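Local coordinates for protein transcriptional regulator, TetR family (Thermus thermophilus, PDB 3VPR) that represses transcription as a TetR-family regulator, probably by binding operator DNA through the helix-turn-helix of its N-terminal domain, at residues A[25-28]-A[29-33]; A[47-50]-A[51-54]; A[77-80]-A[81-85]; A[114-117]-A[118-121]. One frame throughout, in Å; residues are numbered along the deposited sequence.

Interaction 1: A[25-28]-A[29-33]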
ATOM      1  N   SER A  25      21.789  -0.870  13.429  1.00 40.02           N
ATOM      2  CA  SER A  25      23.152  -1.250  13.074  1.00 45.43           C
ATOM      3  C   SER A  25      23.422  -2.715  13.357  1.00 43.97           C
ATOM      4  O   SER A  25      22.688  -3.360  14.102  1.00 42.96           O
ATOM      5  CB  SER A  25      24.154  -0.413  13.869  1.00 50.47           C
ATOM      6  OG  SER A  25      24.235  -0.868  15.213  1.00 49.87           O
ATOM      7  N   VAL A  26      24.480  -3.243  12.758  1.00 43.29           N
ATOM      8  CA  VAL A  26      24.862  -4.627  12.994  1.00 46.10           C
ATOM      9  C   VAL A  26      25.173  -4.715  14.491  1.00 47.86           C
ATOM     10  O   VAL A  26      24.892  -5.721  15.141  1.00 46.51           O
ATOM     11  CB  VAL A  26      26.117  -5.008  12.158  1.00 43.48           C
ATOM     12  CG1 VAL A  26      26.747  -6.297  12.686  1.00 38.71           C
ATOM     13  CG2 VAL A  26      25.713  -5.195  10.693  1.00 56.03           C
ATOM     14  N   GLN A  27      25.732  -3.637  15.028  1.00 39.48           N
ATOM     15  CA  GLN A  27      26.071  -3.557  16.446  1.00 51.78           C
ATOM     16  C   GLN A  27      24.808  -3.725  17.282  1.00 45.78           C
ATOM     17  O   GLN A  27      24.806  -4.462  18.267  1.00 37.65           O
ATOM     18  CB  GLN A  27      26.714  -2.203  16.771  1.00 48.63           C
ATOM     19  CG  GLN A  27      27.246  -2.102  18.182  1.00 60.10           C
ATOM     20  CD  GLN A  27      28.315  -3.134  18.462  1.00 67.60           C
ATOM     21  OE1 GLN A  27      29.359  -3.151  17.812  1.00 76.38           O
ATOM     22  NE2 GLN A  27      28.061  -4.006  19.432  1.00 79.14           N
ATOM     23  N   ASP A  28      23.742  -3.036  16.878  1.00 44.99           N
ATOM     24  CA  ASP A  28      22.456  -3.111  17.569  1.00 44.26           C
ATOM     25  C   ASP A  28      21.912  -4.536  17.621  1.00 48.98           C
ATOM     26  O   ASP A  28      21.462  -4.995  18.673  1.00 42.01           O
ATOM     27  CB  ASP A  28      21.415  -2.221  16.883  1.00 44.08           C
ATOM     28  CG  ASP A  28      21.700  -0.747  17.061  1.00 56.77           C
ATOM     29  OD1 ASP A  28      22.287  -0.373  18.104  1.00 54.04           O
ATOM     30  OD2 ASP A  28      21.318   0.043  16.170  1.00 55.70           O
ATOM     31  N   LEU A  29      21.940  -5.229  16.480  1.00 41.86           N
ATOM     32  CA  LEU A  29      21.445  -6.600  16.408  1.00 44.44           C
ATOM     33  C   LEU A  29      22.269  -7.532  17.279  1.00 41.12           C
ATOM     34  O   LEU A  29      21.725  -8.383  17.984  1.00 48.65           O
ATOM     35  CB  LEU A  29      21.491  -7.124  14.963  1.00 51.11           C
ATOM     36  CG  LEU A  29      20.512  -6.600  13.907  1.00 60.24           C
ATOM     37  CD1 LEU A  29      20.944  -7.094  12.525  1.00 59.55           C
ATOM     38  CD2 LEU A  29      19.096  -7.073  14.226  1.00 45.60           C
ATOM     39  N   ALA A  30      23.586  -7.375  17.226  1.00 40.49           N
ATOM     40  CA  ALA A  30      24.474  -8.239  17.992  1.00 45.60           C
ATOM     41  C   ALA A  30      24.186  -8.173  19.481  1.00 49.68           C
ATOM     42  O   ALA A  30      24.144  -9.205  20.152  1.00 53.22           O
ATOM     43  CB  ALA A  30      25.916  -7.873  17.726  1.00 43.75           C
ATOM     44  N   GLN A  31      23.986  -6.962  19.994  1.00 38.81           N
ATOM     45  CA  GLN A  31      23.713  -6.778  21.414  1.00 46.18           C
ATOM     46  C   GLN A  31      22.299  -7.223  21.775  1.00 40.41           C
ATOM     47  O   GLN A  31      22.081  -7.820  22.823  1.00 38.31           O
ATOM     48  CB  GLN A  31      23.918  -5.314  21.808  1.00 39.83           C
ATOM     49  CG  GLN A  31      25.333  -4.820  21.584  1.00 51.13           C
ATOM     50  CD  GLN A  31      25.569  -3.464  22.209  1.00 61.76           C
ATOM     51  OE1 GLN A  31      24.842  -2.506  21.935  1.00 54.38           O
ATOM     52  NE2 GLN A  31      26.587  -3.377  23.061  1.00 60.37           N
ATOM     53  N   ALA A  32      21.343  -6.930  20.899  1.00 39.64           N
ATOM     54  CA  ALA A  32      19.963  -7.324  21.134  1.00 38.33           C
ATOM     55  C   ALA A  32      19.864  -8.857  21.179  1.00 49.72           C
ATOM     56  O   ALA A  32      19.091  -9.415  21.964  1.00 46.23           O
ATOM     57  CB  ALA A  32      19.063  -6.761  20.042  1.00 29.94           C
ATOM     58  N   LEU A  33      20.673  -9.530  20.362  1.00 44.69           N
ATOM     59  CA  LEU A  33      20.662 -10.995  20.302  1.00 45.97           C
ATOM     60  C   LEU A  33      21.661 -11.668  21.239  1.00 47.06           C
ATOM     61  O   LEU A  33      21.671 -12.893  21.358  1.00 45.58           O
ATOM     62  CB  LEU A  33      20.947 -11.464  18.876  1.00 40.75           C
ATOM     63  CG  LEU A  33      19.970 -11.074  17.765  1.00 56.35           C
ATOM     64  CD1 LEU A  33      20.732 -10.693  16.501  1.00 47.81           C
ATOM     65  CD2 LEU A  33      19.042 -12.247  17.490  1.00 63.33           C
TER

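Interaction 2: A[47-50]-A[51-54]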
ATOM      1  N   LYS A  47      24.638  -7.312   6.736  1.00 34.92           N
ATOM      2  CA  LYS A  47      23.335  -6.865   7.209  1.00 36.36           C
ATOM      3  C   LYS A  47      22.325  -7.029   6.082  1.00 31.28           C
ATOM      4  O   LYS A  47      21.175  -7.414   6.298  1.00 40.98           O
ATOM      5  CB  LYS A  47      23.423  -5.388   7.595  1.00 32.35           C
ATOM      6  CG  LYS A  47      22.152  -4.774   8.162  1.00 36.13           C
ATOM      7  CD  LYS A  47      22.332  -3.236   8.263  1.00 32.64           C
ATOM      8  CE  LYS A  47      21.037  -2.518   8.576  1.00 39.52           C
ATOM      9  NZ  LYS A  47      21.219  -1.038   8.553  1.00 51.18           N
ATOM     10  N   GLU A  48      22.770  -6.722   4.869  1.00 34.89           N
ATOM     11  CA  GLU A  48      21.916  -6.798   3.690  1.00 37.58           C
ATOM     12  C   GLU A  48      21.443  -8.230   3.445  1.00 30.67           C
ATOM     13  O   GLU A  48      20.317  -8.449   3.012  1.00 29.40           O
ATOM     14  CB  GLU A  48      22.689  -6.244   2.473  1.00 44.15           C
ATOM     15  CG  GLU A  48      21.899  -6.119   1.169  1.00 41.23           C
ATOM     16  CD  GLU A  48      21.791  -7.430   0.420  1.00 49.24           C
ATOM     17  OE1 GLU A  48      22.631  -8.324   0.669  1.00 45.83           O
ATOM     18  OE2 GLU A  48      20.879  -7.563  -0.424  1.00 43.19           O
ATOM     19  N   GLU A  49      22.304  -9.202   3.732  1.00 29.05           N
ATOM     20  CA  GLU A  49      21.942 -10.601   3.548  1.00 35.06           C
ATOM     21  C   GLU A  49      20.860 -10.996   4.547  1.00 32.80           C
ATOM     22  O   GLU A  49      20.025 -11.845   4.233  1.00 38.45           O
ATOM     23  CB  GLU A  49      23.165 -11.508   3.715  1.00 35.28           C
ATOM     24  CG  GLU A  49      22.856 -13.007   3.736  1.00 32.49           C
ATOM     25  CD  GLU A  49      22.400 -13.541   2.396  1.00 28.59           C
ATOM     26  OE1 GLU A  49      22.743 -12.929   1.367  1.00 40.38           O
ATOM     27  OE2 GLU A  49      21.723 -14.589   2.366  1.00 34.70           O
ATOM     28  N   ILE A  50      20.865 -10.375   5.729  1.00 29.63           N
ATOM     29  CA  ILE A  50      19.857 -10.671   6.763  1.00 29.05           C
ATOM     30  C   ILE A  50      18.505 -10.154   6.275  1.00 35.48           C
ATOM     31  O   ILE A  50      17.490 -10.860   6.344  1.00 33.77           O
ATOM     32  CB  ILE A  50      20.212  -9.995   8.127  1.00 33.16           C
ATOM     33  CG1 ILE A  50      21.515 -10.590   8.671  1.00 29.88           C
ATOM     34  CG2 ILE A  50      19.072 -10.194   9.140  1.00 21.82           C
ATOM     35  CD1 ILE A  50      21.934 -10.051  10.040  1.00 34.57           C
ATOM     36  N   LEU A  51      18.504  -8.924   5.768  1.00 26.47           N
ATOM     37  CA  LEU A  51      17.299  -8.317   5.219  1.00 34.05           C
ATOM     38  C   LEU A  51      16.819  -9.155   4.032  1.00 31.14           C
ATOM     39  O   LEU A  51      15.630  -9.366   3.834  1.00 35.80           O
ATOM     40  CB  LEU A  51      17.595  -6.893   4.729  1.00 30.11           C
ATOM     41  CG  LEU A  51      16.478  -6.289   3.870  1.00 32.48           C
ATOM     42  CD1 LEU A  51      15.200  -6.217   4.693  1.00 43.03           C
ATOM     43  CD2 LEU A  51      16.869  -4.907   3.372  1.00 41.81           C
ATOM     44  N   TYR A  52      17.766  -9.615   3.229  1.00 38.34           N
ATOM     45  CA  TYR A  52      17.440 -10.429   2.067  1.00 40.40           C
ATOM     46  C   TYR A  52      16.757 -11.742   2.481  1.00 37.41           C
ATOM     47  O   TYR A  52      15.716 -12.093   1.936  1.00 44.50           O
ATOM     48  CB  TYR A  52      18.717 -10.707   1.261  1.00 32.12           C
ATOM     49  CG  TYR A  52      18.561 -11.760   0.201  1.00 34.62           C
ATOM     50  CD1 TYR A  52      17.662 -11.590  -0.858  1.00 33.11           C
ATOM     51  CD2 TYR A  52      19.289 -12.942   0.269  1.00 36.12           C
ATOM     52  CE1 TYR A  52      17.493 -12.576  -1.813  1.00 32.27           C
ATOM     53  CE2 TYR A  52      19.132 -13.933  -0.678  1.00 33.33           C
ATOM     54  CZ  TYR A  52      18.233 -13.751  -1.716  1.00 41.25           C
ATOM     55  OH  TYR A  52      18.067 -14.756  -2.642  1.00 48.10           O
ATOM     56  N   GLU A  53      17.330 -12.451   3.450  1.00 32.88           N
ATOM     57  CA  GLU A  53      16.754 -13.720   3.902  1.00 38.56           C
ATOM     58  C   GLU A  53      15.401 -13.551   4.596  1.00 37.13           C
ATOM     59  O   GLU A  53      14.517 -14.396   4.463  1.00 27.89           O
ATOM     60  CB  GLU A  53      17.755 -14.472   4.785  1.00 32.63           C
ATOM     61  CG  GLU A  53      18.786 -15.201   3.933  1.00 33.65           C
ATOM     62  CD  GLU A  53      19.804 -15.976   4.726  1.00 33.00           C
ATOM     63  OE1 GLU A  53      19.411 -16.758   5.617  1.00 41.19           O
ATOM     64  OE2 GLU A  53      21.007 -15.808   4.438  1.00 32.79           O
ATOM     65  N   ILE A  54      15.228 -12.449   5.316  1.00 23.63           N
ATOM     66  CA  ILE A  54      13.944 -12.182   5.935  1.00 29.80           C
ATOM     67  C   ILE A  54      12.904 -12.006   4.811  1.00 37.06           C
ATOM     68  O   ILE A  54      11.805 -12.559   4.867  1.00 32.78           O
ATOM     69  CB  ILE A  54      14.006 -10.906   6.794  1.00 32.51           C
ATOM     70  CG1 ILE A  54      14.728 -11.212   8.112  1.00 37.22           C
ATOM     71  CG2 ILE A  54      12.599 -10.362   7.039  1.00 33.95           C
ATOM     72  CD1 ILE A  54      14.983  -9.999   8.981  1.00 32.11           C
TER

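Interaction 3: A[77-80]-A[81-85]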
ATOM      1  N   GLU A  77     -13.797 -20.504  -5.372  1.00 46.59           N
ATOM      2  CA  GLU A  77     -13.259 -21.038  -4.128  1.00 39.84           C
ATOM      3  C   GLU A  77     -11.730 -20.926  -4.130  1.00 41.02           C
ATOM      4  O   GLU A  77     -11.104 -20.754  -3.087  1.00 37.45           O
ATOM      5  CB  GLU A  77     -13.695 -22.496  -3.980  1.00 48.32           C
ATOM      6  CG  GLU A  77     -13.452 -23.097  -2.614  1.00 66.10           C
ATOM      7  CD  GLU A  77     -14.084 -22.282  -1.503  1.00 75.59           C
ATOM      8  OE1 GLU A  77     -15.233 -21.828  -1.677  1.00 67.22           O
ATOM      9  OE2 GLU A  77     -13.433 -22.108  -0.451  1.00 84.70           O
ATOM     10  N   ALA A  78     -11.137 -21.020  -5.318  1.00 37.08           N
ATOM     11  CA  ALA A  78      -9.696 -20.916  -5.456  1.00 38.04           C
ATOM     12  C   ALA A  78      -9.260 -19.484  -5.133  1.00 42.37           C
ATOM     13  O   ALA A  78      -8.208 -19.256  -4.528  1.00 40.00           O
ATOM     14  CB  ALA A  78      -9.284 -21.280  -6.879  1.00 31.03           C
ATOM     15  N   LEU A  79     -10.075 -18.518  -5.540  1.00 35.97           N
ATOM     16  CA  LEU A  79      -9.745 -17.124  -5.281  1.00 30.49           C
ATOM     17  C   LEU A  79      -9.852 -16.846  -3.788  1.00 28.78           C
ATOM     18  O   LEU A  79      -9.004 -16.166  -3.220  1.00 28.95           O
ATOM     19  CB  LEU A  79     -10.685 -16.197  -6.055  1.00 22.11           C
ATOM     20  CG  LEU A  79     -10.483 -14.695  -5.788  1.00 38.32           C
ATOM     21  CD1 LEU A  79      -9.099 -14.270  -6.259  1.00 35.79           C
ATOM     22  CD2 LEU A  79     -11.564 -13.888  -6.500  1.00 32.61           C
ATOM     23  N   ARG A  80     -10.879 -17.397  -3.143  1.00 30.73           N
ATOM     24  CA  ARG A  80     -11.071 -17.165  -1.712  1.00 36.93           C
ATOM     25  C   ARG A  80      -9.938 -17.751  -0.874  1.00 43.95           C
ATOM     26  O   ARG A  80      -9.447 -17.115   0.068  1.00 49.26           O
ATOM     27  CB  ARG A  80     -12.413 -17.740  -1.245  1.00 31.95           C
ATOM     28  CG  ARG A  80     -12.721 -17.448   0.235  1.00 45.69           C
ATOM     29  CD  ARG A  80     -14.161 -17.832   0.627  1.00 56.27           C
ATOM     30  NE  ARG A  80     -14.366 -19.276   0.772  1.00 56.12           N
ATOM     31  CZ  ARG A  80     -13.914 -20.014   1.787  1.00 57.67           C
ATOM     32  NH1 ARG A  80     -13.221 -19.460   2.774  1.00 56.64           N
ATOM     33  NH2 ARG A  80     -14.158 -21.317   1.816  1.00 51.47           N
ATOM     34  N   ARG A  81      -9.519 -18.963  -1.223  1.00 43.56           N
ATOM     35  CA  ARG A  81      -8.441 -19.604  -0.495  1.00 39.04           C
ATOM     36  C   ARG A  81      -7.159 -18.818  -0.700  1.00 28.83           C
ATOM     37  O   ARG A  81      -6.401 -18.607   0.230  1.00 38.18           O
ATOM     38  CB  ARG A  81      -8.271 -21.046  -0.962  1.00 48.20           C
ATOM     39  CG  ARG A  81      -9.562 -21.848  -0.873  1.00 73.08           C
ATOM     40  CD  ARG A  81      -9.286 -23.300  -0.556  1.00 86.44           C
ATOM     41  NE  ARG A  81      -8.842 -23.447   0.825  1.00 97.49           N
ATOM     42  CZ  ARG A  81      -8.036 -24.412   1.252  1.00102.49           C
ATOM     43  NH1 ARG A  81      -7.576 -25.325   0.403  1.00104.52           N
ATOM     44  NH2 ARG A  81      -7.684 -24.460   2.531  1.00104.60           N
ATOM     45  N   PHE A  82      -6.913 -18.370  -1.919  1.00 28.74           N
ATOM     46  CA  PHE A  82      -5.716 -17.593  -2.159  1.00 31.01           C
ATOM     47  C   PHE A  82      -5.699 -16.358  -1.241  1.00 34.80           C
ATOM     48  O   PHE A  82      -4.723 -16.111  -0.530  1.00 31.61           O
ATOM     49  CB  PHE A  82      -5.662 -17.158  -3.615  1.00 32.57           C
ATOM     50  CG  PHE A  82      -4.446 -16.343  -3.966  1.00 42.19           C
ATOM     51  CD1 PHE A  82      -4.377 -14.987  -3.656  1.00 32.42           C
ATOM     52  CD2 PHE A  82      -3.374 -16.931  -4.637  1.00 36.49           C
ATOM     53  CE1 PHE A  82      -3.254 -14.226  -4.020  1.00 32.02           C
ATOM     54  CE2 PHE A  82      -2.263 -16.184  -5.000  1.00 34.77           C
ATOM     55  CZ  PHE A  82      -2.199 -14.831  -4.696  1.00 31.88           C
HETATM   56  N   MSE A  83      -6.795 -15.603  -1.236  1.00 35.56           N
HETATM   57  CA  MSE A  83      -6.871 -14.389  -0.432  1.00 35.57           C
HETATM   58  C   MSE A  83      -6.734 -14.645   1.069  1.00 36.67           C
HETATM   59  O   MSE A  83      -6.019 -13.913   1.762  1.00 32.05           O
HETATM   60  CB  MSE A  83      -8.172 -13.646  -0.742  1.00 28.80           C
HETATM   61  CG  MSE A  83      -8.252 -13.159  -2.183  1.00 39.30           C
HETATM   62 SE   MSE A  83      -9.965 -12.357  -2.666  1.00 46.86          SE
HETATM   63  CE  MSE A  83      -9.785 -10.675  -1.665  1.00 31.06           C
ATOM     64  N   GLU A  84      -7.398 -15.683   1.565  1.00 34.05           N
ATOM     65  CA  GLU A  84      -7.322 -16.009   2.986  1.00 37.57           C
ATOM     66  C   GLU A  84      -5.958 -16.544   3.416  1.00 39.14           C
ATOM     67  O   GLU A  84      -5.454 -16.173   4.473  1.00 42.72           O
ATOM     68  CB  GLU A  84      -8.425 -17.000   3.362  1.00 43.16           C
ATOM     69  CG  GLU A  84      -9.798 -16.343   3.387  1.00 55.32           C
ATOM     70  CD  GLU A  84     -10.890 -17.246   3.924  1.00 59.16           C
ATOM     71  OE1 GLU A  84     -10.730 -17.781   5.040  1.00 76.83           O
ATOM     72  OE2 GLU A  84     -11.912 -17.410   3.233  1.00 68.37           O
ATOM     73  N   ALA A  85      -5.362 -17.410   2.602  1.00 31.18           N
ATOM     74  CA  ALA A  85      -4.049 -17.956   2.914  1.00 35.71           C
ATOM     75  C   ALA A  85      -3.047 -16.800   2.937  1.00 33.88           C
ATOM     76  O   ALA A  85      -2.184 -16.741   3.803  1.00 40.65           O
ATOM     77  CB  ALA A  85      -3.640 -19.003   1.856  1.00 30.02           C
TER

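Interaction 4: A[114-117]-A[118-121]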
ATOM      1  N   LYS A 114      15.708 -11.765  -7.064  1.00 37.02           N
ATOM      2  CA  LYS A 114      15.071 -13.011  -6.664  1.00 40.92           C
ATOM      3  C   LYS A 114      13.835 -12.724  -5.819  1.00 43.03           C
ATOM      4  O   LYS A 114      12.898 -13.520  -5.786  1.00 44.85           O
ATOM      5  CB  LYS A 114      16.049 -13.900  -5.887  1.00 47.62           C
ATOM      6  CG  LYS A 114      17.320 -14.228  -6.655  1.00 58.67           C
ATOM      7  CD  LYS A 114      18.191 -15.227  -5.911  1.00 62.17           C
ATOM      8  CE  LYS A 114      17.930 -16.646  -6.380  1.00 77.09           C
ATOM      9  NZ  LYS A 114      18.342 -16.831  -7.805  1.00 75.38           N
ATOM     10  N   THR A 115      13.841 -11.575  -5.150  1.00 33.81           N
ATOM     11  CA  THR A 115      12.732 -11.165  -4.311  1.00 31.31           C
ATOM     12  C   THR A 115      11.531 -10.714  -5.146  1.00 40.46           C
ATOM     13  O   THR A 115      10.415 -11.188  -4.947  1.00 35.94           O
ATOM     14  CB  THR A 115      13.178 -10.029  -3.393  1.00 38.15           C
ATOM     15  OG1 THR A 115      13.939 -10.577  -2.306  1.00 43.36           O
ATOM     16  CG2 THR A 115      11.992  -9.268  -2.865  1.00 51.78           C
ATOM     17  N   ILE A 116      11.767  -9.800  -6.085  1.00 38.84           N
ATOM     18  CA  ILE A 116      10.704  -9.288  -6.943  1.00 39.72           C
ATOM     19  C   ILE A 116      10.175 -10.424  -7.806  1.00 40.37           C
ATOM     20  O   ILE A 116       8.992 -10.473  -8.127  1.00 45.54           O
ATOM     21  CB  ILE A 116      11.214  -8.140  -7.858  1.00 44.45           C
ATOM     22  CG1 ILE A 116      11.738  -6.980  -7.010  1.00 48.50           C
ATOM     23  CG2 ILE A 116      10.091  -7.650  -8.765  1.00 48.97           C
ATOM     24  CD1 ILE A 116      10.713  -6.390  -6.055  1.00 52.25           C
ATOM     25  N   ALA A 117      11.057 -11.349  -8.171  1.00 41.92           N
ATOM     26  CA  ALA A 117      10.649 -12.492  -8.980  1.00 45.49           C
ATOM     27  C   ALA A 117       9.650 -13.343  -8.185  1.00 44.01           C
ATOM     28  O   ALA A 117       8.771 -13.975  -8.764  1.00 41.56           O
ATOM     29  CB  ALA A 117      11.871 -13.325  -9.380  1.00 37.23           C
ATOM     30  N   LEU A 118       9.786 -13.367  -6.861  1.00 43.87           N
ATOM     31  CA  LEU A 118       8.852 -14.130  -6.026  1.00 45.06           C
ATOM     32  C   LEU A 118       7.522 -13.368  -5.915  1.00 42.34           C
ATOM     33  O   LEU A 118       6.443 -13.967  -5.916  1.00 36.53           O
ATOM     34  CB  LEU A 118       9.440 -14.379  -4.634  1.00 41.08           C
ATOM     35  CG  LEU A 118      10.436 -15.549  -4.560  1.00 49.82           C
ATOM     36  CD1 LEU A 118      11.050 -15.604  -3.167  1.00 49.10           C
ATOM     37  CD2 LEU A 118       9.731 -16.867  -4.881  1.00 37.13           C
ATOM     38  N   ARG A 119       7.607 -12.045  -5.824  1.00 31.74           N
ATOM     39  CA  ARG A 119       6.411 -11.217  -5.763  1.00 34.05           C
ATOM     40  C   ARG A 119       5.673 -11.358  -7.104  1.00 39.77           C
ATOM     41  O   ARG A 119       4.464 -11.578  -7.127  1.00 32.99           O
ATOM     42  CB  ARG A 119       6.790  -9.753  -5.536  1.00 39.34           C
ATOM     43  CG  ARG A 119       5.613  -8.806  -5.512  1.00 51.26           C
ATOM     44  CD  ARG A 119       6.038  -7.398  -5.925  1.00 60.16           C
ATOM     45  NE  ARG A 119       6.224  -7.277  -7.368  1.00 52.90           N
ATOM     46  CZ  ARG A 119       6.696  -6.189  -7.971  1.00 65.85           C
ATOM     47  NH1 ARG A 119       7.037  -5.126  -7.252  1.00 48.22           N
ATOM     48  NH2 ARG A 119       6.813  -6.156  -9.297  1.00 46.60           N
ATOM     49  N   ASP A 120       6.401 -11.228  -8.219  1.00 35.04           N
ATOM     50  CA  ASP A 120       5.784 -11.364  -9.534  1.00 35.12           C
ATOM     51  C   ASP A 120       5.135 -12.742  -9.691  1.00 41.73           C
ATOM     52  O   ASP A 120       4.036 -12.855 -10.235  1.00 36.10           O
ATOM     53  CB  ASP A 120       6.811 -11.139 -10.657  1.00 37.33           C
ATOM     54  CG  ASP A 120       7.122  -9.658 -10.882  1.00 53.76           C
ATOM     55  OD1 ASP A 120       6.423  -8.803 -10.294  1.00 55.99           O
ATOM     56  OD2 ASP A 120       8.058  -9.343 -11.652  1.00 52.54           O
ATOM     57  N   ARG A 121       5.808 -13.781  -9.196  1.00 40.72           N
ATOM     58  CA  ARG A 121       5.299 -15.153  -9.288  1.00 41.81           C
ATOM     59  C   ARG A 121       3.958 -15.282  -8.579  1.00 44.42           C
ATOM     60  O   ARG A 121       3.037 -15.954  -9.061  1.00 40.89           O
ATOM     61  CB  ARG A 121       6.312 -16.122  -8.673  1.00 46.89           C
ATOM     62  CG  ARG A 121       5.997 -17.605  -8.824  1.00 51.14           C
ATOM     63  CD  ARG A 121       7.211 -18.428  -8.355  1.00 67.99           C
ATOM     64  NE  ARG A 121       7.021 -19.874  -8.469  1.00 81.98           N
ATOM     65  CZ  ARG A 121       6.907 -20.532  -9.620  1.00 83.64           C
ATOM     66  NH1 ARG A 121       6.963 -19.882 -10.776  1.00 73.73           N
ATOM     67  NH2 ARG A 121       6.731 -21.846  -9.613  1.00 83.31           N
TER

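Interaction 1: A[25-28]-A[29-33]
Gln27 and Gln31, one turn apart, meet across the outer surface of helix 26-33, the first helix of the predicted helix-turn-helix. Four consecutive backbone bonds, from Leu29 N to Ser25 O (3.1 Å) through Ala32 N to Asp28 O (3.0 Å), build its opening turns, and a capping box starts them. Ser25 is the N-cap: its OG accepts from Asp28 N at 2.8 Å, while Asp28 returns the bond, OD2 taking the Ser25 N-H at 2.9 Å almost in line (177°). Asp28 can do this because CG swings beside its own backbone N (chi1 -70°), folding the carboxylate back over the first turn; the donor comes from above the carboxylate plane. The same OD2 forms a salt bridge with Lys19 at the end of helix 4-19, so the cap also ties two helices together. Leu29, by contrast, is buried among Ala12, Leu15 and Phe16 of helix 4-19, Leu40 of the presumed DNA-reading helix 37-44 and Ile50 of helix 47-70. Leu29 thus joins helix 26-33 to three other helices of the DNA-binding domain. On the solvent side the two glutamines touch without an amide-to-amide bond. Their amide planes stand 85° apart, and Gln27, bent at its second torsion, lays NE2 beside the methylene CG of Gln31 at 3.6 Å.

Interaction 2: A[47-50]-A[51-54]
From Leu51 to Ile54, each backbone N donates to the carbonyl of the residue four earlier, Lys47 to Ile50, in regular helical bonds such as Tyr52 N to Glu48 O at 2.8 Å. On one flank Glu49 and Glu53 bring their carboxylates together with planes 66° apart. Glu49 OE2 lies 2.5 Å from Glu53 OE2, so near that one acid probably holds a proton; Arg5 gives Glu53 a long, weak ion pair. Glu49 gets there by a chain that bends at its second torsion (chi2 69°), which also sets OE2 at the edge of the Tyr52 ring, 3.6 Å from CD2. With an alanine at Glu49, the Glu53 carboxylate would probably lose this close neighbour, and the Tyr52 ring edge the carboxylate beside it. On the buried flank Ile50 CG2 meets Ile54 CD1 at 4.1 Å; Ile50 faces Leu9 and Ala12 of helix 4-19, and Ile54 reaches Phe96 and Thr99. Glu48 OE2 instead accepts from Ser108 N and Asn111 ND2, while Lys47 NZ bonds to Tyr21 O. One helix thus grips the DNA-binding bundle and the C-terminal domain together, as the long connecting helix does in TetR-family repressors.

Interaction 3: A[77-80]-A[81-85]
Arg80 and Glu84 carry the charged part of the contact. Arg80 NH1 donates to Glu84 OE2 in a salt bridge modelled at 2.5 Å, a bent bond (141°); the Glu84 carboxylate meets the guanidinium at its edge, with the two flat groups turned 44° apart. The other terminal nitrogen, NH2, pairs with Glu77 OE2, also at 2.5 Å, and neither exact length should be pressed at this resolution. Reaching both takes an arginine that runs out extended and then folds at its third torsion (chi3 75°). A leucine here would probably leave Glu77 and Glu84 without the positive charge between them. Glu84 OE1 has a second partner in Arg175 of helix 170-183. Glu77, Arg80 and Glu84 thus form a salt-bridge network of i, i+3 and i, i+4 spacing along helix 75-92 of the all-helical C-terminal domain. The backbone contributes helical bonds, Met83 N to Leu79 O at 3.0 Å and Glu84 N to Arg80 O at 2.9 Å among them. Apolar contacts occupy a different face. Leu79 CG touches the selenium of the selenomethionine Met83 at 3.9 Å, and Leu79 also packs on Leu126 and Leu130 of helix 109-135 and on Leu185 of the second subunit. The Phe82 ring stacks with that of His122 of helix 109-135.

Interaction 4: A[114-117]-A[118-121]
Ile116 and Arg119 turn their side chains the same way: in Ile116, chi1 -60° turns CG1 beside the backbone N and leaves CG2, opposite that N, next to the carbonyl carbon, and Arg119 sends CG opposite its backbone N (chi1 178°) before folding at the third torsion (chi3 77°). The fold brings the guanidinium alongside the isoleucine, whose CG2 sits over one face, offset toward the rim, 3.6 Å from Arg119 NH2 and 3.8 Å from CZ. Asp120 takes the edge of the same group. Its OD1 accepts from Arg119 NH2 at 2.9 Å, on the syn side and in the guanidinium plane, and more weakly from NE at 3.3 Å. A methyl over the face and a carboxylate at the edge together probably limit the rotation of the guanidinium. In the backbone, Asp120 N bonds Ile116 O at 2.7 Å, whereas Leu118 N divides itself between two weak bonds, to Lys114 O and Thr115 O. This exposed flank belongs to helix 109-135 of the all-helical TetR-like C-terminal domain; on the inward side Thr115 and Leu118 pack against Leu59, Lys60 and Val63 of helix 47-70, and Ile116 rests on Ile104 just past helix 94-103.

How the interactions relate
All four contacts are single-helix turns, yet their chemistry follows their place. Interaction 3 is the buried one, and its charges form a network beside apolar packing that reaches the second subunit; interaction 4 is a surface contact where an ion pair lies on an exposed helix flank. Interactions 1 and 2, partly buried, share the DNA-binding domain and touch through Leu29 CD1 and Ile50 CD1, 4.0 Å apart. Helix 47-70 then links the halves: Tyr52 of interaction 2 meets Lys114 and Thr115 of interaction 4, whereas interactions 1 and 3, on opposite sides of the chain's centre, lie about 39 Å apart between centres.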